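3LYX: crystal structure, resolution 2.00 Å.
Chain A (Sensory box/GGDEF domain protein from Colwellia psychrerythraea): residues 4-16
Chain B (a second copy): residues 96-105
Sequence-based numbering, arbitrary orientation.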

# COMPACT_ATOMS: atom_id res chain seq x y z
N ASP A 4 16.33 1.25 -8.06
CA ASP A 4 15.68 0.32 -9.03
C ASP A 4 14.61 -0.51 -8.32
O ASP A 4 13.45 -0.11 -8.26
CB ASP A 4 16.72 -0.60 -9.65
CG ASP A 4 16.12 -1.64 -10.58
OD1 ASP A 4 16.16 -2.84 -10.24
OD2 ASP A 4 15.60 -1.25 -11.64
N ILE A 5 15.00 -1.67 -7.79
CA ILE A 5 14.07 -2.53 -7.06
C ILE A 5 13.45 -1.70 -5.94
O ILE A 5 12.25 -1.73 -5.70
CB ILE A 5 14.79 -3.73 -6.42
CG1 ILE A 5 15.12 -4.78 -7.48
CG2 ILE A 5 13.93 -4.32 -5.30
CD1 ILE A 5 15.81 -6.01 -6.92
N LEU A 6 14.31 -0.97 -5.25
CA LEU A 6 13.89 -0.13 -4.14
C LEU A 6 13.01 0.99 -4.68
O LEU A 6 11.97 1.33 -4.10
CB LEU A 6 15.11 0.47 -3.46
CG LEU A 6 14.92 1.09 -2.07
CD1 LEU A 6 14.46 0.01 -1.09
CD2 LEU A 6 16.25 1.70 -1.62
N LYS A 7 13.42 1.57 -5.80
CA LYS A 7 12.66 2.66 -6.39
C LYS A 7 11.22 2.23 -6.69
O LYS A 7 10.28 2.95 -6.34
CB LYS A 7 13.34 3.15 -7.67
CG LYS A 7 12.83 4.50 -8.17
CD LYS A 7 13.66 5.01 -9.35
CE LYS A 7 13.28 6.44 -9.73
NZ LYS A 7 14.09 6.97 -10.89
N GLN A 8 11.05 1.06 -7.29
CA GLN A 8 9.72 0.58 -7.65
C GLN A 8 8.85 0.29 -6.44
O GLN A 8 7.64 0.54 -6.45
CB GLN A 8 9.81 -0.65 -8.55
CG GLN A 8 10.74 -0.46 -9.75
CD GLN A 8 10.45 0.80 -10.56
OE1 GLN A 8 11.18 1.13 -11.50
NE2 GLN A 8 9.39 1.51 -10.20
N ARG A 9 9.45 -0.25 -5.38
CA ARG A 9 8.68 -0.53 -4.18
C ARG A 9 8.16 0.78 -3.61
O ARG A 9 7.03 0.86 -3.14
CB ARG A 9 9.54 -1.23 -3.14
CG ARG A 9 9.66 -2.73 -3.33
CD ARG A 9 10.71 -3.28 -2.39
NE ARG A 9 10.68 -4.73 -2.33
CZ ARG A 9 11.69 -5.48 -1.90
NH1 ARG A 9 12.82 -4.91 -1.50
NH2 ARG A 9 11.57 -6.79 -1.87
N ALA A 10 9.00 1.81 -3.67
CA ALA A 10 8.63 3.13 -3.16
C ALA A 10 7.57 3.84 -3.99
O ALA A 10 6.82 4.67 -3.48
CB ALA A 10 9.86 3.99 -3.05
N LYS A 11 7.51 3.52 -5.28
CA LYS A 11 6.55 4.15 -6.17
C LYS A 11 5.11 3.79 -5.82
O LYS A 11 4.21 4.60 -6.00
CB LYS A 11 6.84 3.76 -7.63
CG LYS A 11 5.98 4.50 -8.66
CD LYS A 11 6.21 3.95 -10.07
CE LYS A 11 5.17 4.46 -11.06
NZ LYS A 11 5.32 5.91 -11.35
N ALA A 12 4.89 2.58 -5.33
CA ALA A 12 3.55 2.14 -4.97
C ALA A 12 2.92 3.06 -3.92
O ALA A 12 1.70 3.05 -3.74
CB ALA A 12 3.59 0.69 -4.45
N PHE A 13 3.76 3.85 -3.27
CA PHE A 13 3.35 4.77 -2.20
C PHE A 13 2.08 5.57 -2.53
O PHE A 13 1.06 5.44 -1.84
CB PHE A 13 4.52 5.73 -1.90
CG PHE A 13 4.43 6.42 -0.55
CD1 PHE A 13 4.52 5.68 0.63
CD2 PHE A 13 4.32 7.80 -0.46
CE1 PHE A 13 4.49 6.31 1.88
CE2 PHE A 13 4.29 8.45 0.78
CZ PHE A 13 4.38 7.70 1.95
N ASP A 14 2.14 6.39 -3.58
CA ASP A 14 1.00 7.20 -3.96
C ASP A 14 -0.01 6.54 -4.89
O ASP A 14 -0.76 7.24 -5.57
CB ASP A 14 1.48 8.52 -4.59
CG ASP A 14 1.97 9.51 -3.55
OD1 ASP A 14 1.39 9.55 -2.45
OD2 ASP A 14 2.93 10.26 -3.85
N TYR A 15 -0.05 5.22 -4.91
CA TYR A 15 -1.00 4.51 -5.76
C TYR A 15 -1.88 3.57 -4.94
O TYR A 15 -3.02 3.28 -5.31
CB TYR A 15 -0.25 3.72 -6.85
CG TYR A 15 0.34 4.60 -7.93
CD1 TYR A 15 -0.46 5.15 -8.94
CD2 TYR A 15 1.70 4.90 -7.94
CE1 TYR A 15 0.09 5.98 -9.93
CE2 TYR A 15 2.25 5.73 -8.91
CZ TYR A 15 1.44 6.26 -9.90
OH TYR A 15 2.00 7.08 -10.86
N VAL A 16 -1.38 3.11 -3.79
CA VAL A 16 -2.17 2.20 -2.96
C VAL A 16 -3.37 2.89 -2.32
O VAL A 16 -3.38 4.11 -2.14
CB VAL A 16 -1.31 1.57 -1.84
CG1 VAL A 16 -0.21 0.72 -2.45
CG2 VAL A 16 -0.70 2.68 -0.97
N SER B 96 -8.61 -3.39 -10.03
CA SER B 96 -7.20 -3.33 -10.38
C SER B 96 -6.78 -2.06 -11.11
O SER B 96 -7.58 -1.41 -11.79
CB SER B 96 -6.84 -4.57 -11.22
OG SER B 96 -5.48 -4.57 -11.61
N MET B 97 -5.51 -1.70 -10.95
CA MET B 97 -4.94 -0.52 -11.58
C MET B 97 -3.53 -0.87 -12.04
O MET B 97 -2.82 -1.63 -11.37
CB MET B 97 -4.89 0.63 -10.58
CG MET B 97 -4.32 1.93 -11.12
SD MET B 97 -3.81 2.99 -9.75
CE MET B 97 -2.26 2.25 -9.38
N CYS B 98 -3.12 -0.32 -13.17
CA CYS B 98 -1.79 -0.59 -13.70
C CYS B 98 -1.19 0.68 -14.30
O CYS B 98 -1.84 1.39 -15.07
CB CYS B 98 -1.87 -1.68 -14.78
SG CYS B 98 -0.26 -2.22 -15.42
N VAL B 99 0.05 0.98 -13.92
CA VAL B 99 0.75 2.14 -14.46
C VAL B 99 2.16 1.68 -14.81
O VAL B 99 2.68 0.73 -14.22
CB VAL B 99 0.81 3.33 -13.46
CG1 VAL B 99 -0.60 3.75 -13.07
CG2 VAL B 99 1.62 2.96 -12.21
N PRO B 100 2.79 2.35 -15.79
CA PRO B 100 4.14 1.97 -16.19
C PRO B 100 5.21 2.39 -15.20
O PRO B 100 5.06 3.41 -14.51
CB PRO B 100 4.30 2.68 -17.53
CG PRO B 100 3.54 3.94 -17.32
CD PRO B 100 2.29 3.47 -16.59
N ILE B 101 6.26 1.58 -15.07
CA ILE B 101 7.35 1.96 -14.19
C ILE B 101 8.48 2.32 -15.13
O ILE B 101 8.53 1.82 -16.25
CB ILE B 101 7.78 0.83 -13.23
CG1 ILE B 101 8.20 -0.41 -14.01
CG2 ILE B 101 6.64 0.54 -12.25
CD1 ILE B 101 8.96 -1.40 -13.16
N TYR B 102 9.37 3.19 -14.67
CA TYR B 102 10.47 3.64 -15.50
C TYR B 102 11.84 3.41 -14.89
O TYR B 102 12.00 3.42 -13.67
CB TYR B 102 10.29 5.13 -15.79
CG TYR B 102 9.09 5.42 -16.65
CD1 TYR B 102 9.24 5.66 -18.01
CD2 TYR B 102 7.80 5.38 -16.11
CE1 TYR B 102 8.13 5.86 -18.82
CE2 TYR B 102 6.68 5.58 -16.92
CZ TYR B 102 6.86 5.81 -18.28
OH TYR B 102 5.77 6.00 -19.08
N GLY B 103 12.83 3.21 -15.76
CA GLY B 103 14.19 2.99 -15.31
C GLY B 103 14.86 4.30 -14.95
O GLY B 103 14.21 5.25 -14.52
N GLU B 104 16.17 4.37 -15.14
CA GLU B 104 16.91 5.57 -14.81
C GLU B 104 17.06 6.48 -16.03
O GLU B 104 17.54 7.60 -15.93
CB GLU B 104 18.29 5.18 -14.25
CG GLU B 104 18.24 4.11 -13.14
CD GLU B 104 17.62 4.62 -11.84
OE1 GLU B 104 18.16 5.60 -11.27
OE2 GLU B 104 16.61 4.03 -11.38
N ASN B 105 16.63 5.98 -17.19
CA ASN B 105 16.74 6.73 -18.43
C ASN B 105 15.41 7.20 -19.00
O ASN B 105 15.27 7.35 -20.21
CB ASN B 105 17.46 5.88 -19.48
CG ASN B 105 18.82 5.41 -19.01
OD1 ASN B 105 19.39 4.47 -19.57
ND2 ASN B 105 19.36 6.07 -17.98
O HOH W 1 3.80 5.55 -13.97

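This is a mainly side-chain contact between a helix of one copy and a strand of the other, in which apolar packing around a tyrosine ring is joined by one long salt bridge and one water bridge, with no clear direct hydrogen bond across it. The axes of helix 5-11 and strand 96-102 run at 149° between their N-to-C directions, nearer antiparallel than parallel, and approach to 9.5 Å. That spacing leaves room for side chains between the backbones, and the contact buries 465 Å² summed over both sides. The register agrees with the direction: Asp4(A) CA lies 7.0 Å from Gly103(B) CA, Gln8(A) CA 7.1 Å from Ile101(B) CA, and Tyr15(A) CA 8.6 Å from Met97(B) CA, so the chain A numbers rise as those of chain B fall.

Periodicity selects the residues that meet. On the helix, Lys7(A), Gln8(A) and Lys11(A) point toward the strand, a spacing of about one turn, whereas Ile5(A), Leu6(A), Arg9(A) and Ala10(A) are out of reach. On the strand, the alternate residues Met97(B), Val99(B) and Ile101(B) point toward chain A.

Beyond the helix, Tyr15(A) has the largest area covered by the other stretch. Val99(B) CG2 stands 4.2 Å from the centroid of the Tyr15(A) ring and only 17° off its normal, which identifies a CH-pi contact over the face. Met97(B) approaches obliquely: its SD is 5.4 Å from the centroid of the Tyr15(A) ring, 73° off the normal, while its CE comes within 3.4 Å of Tyr15(A) CD1. The p setting of Met97(B) chi3 (80°) accompanies this approach of the methyl group.

Lys11(A) combines apolar and polar contacts. Its CD lies 4.1 Å from Ile101(B) CG2 and its CE 4.0 Å from Val99(B) CG2, so the aliphatic chain packs against the strand. Chi4 turns to p (69°) after three t angles, and Lys11(A) NZ donates to water 1 at 3.1 Å. The same water donates to Pro100(B) O at 2.5 Å, a short separation, thereby linking the ammonium group to a strand carbonyl.

At the other end, Lys7(A) is extended, with all four chi angles t. Its NZ forms a salt bridge with Glu104(B) OE2 at 3.9 Å, long enough to suggest charge attraction rather than close pairing. The CA-to-CB bond of Glu104(B) points sideways, but the end of its side chain comes nearer, bringing OE2 to 3.7 Å from Lys7(A) CD.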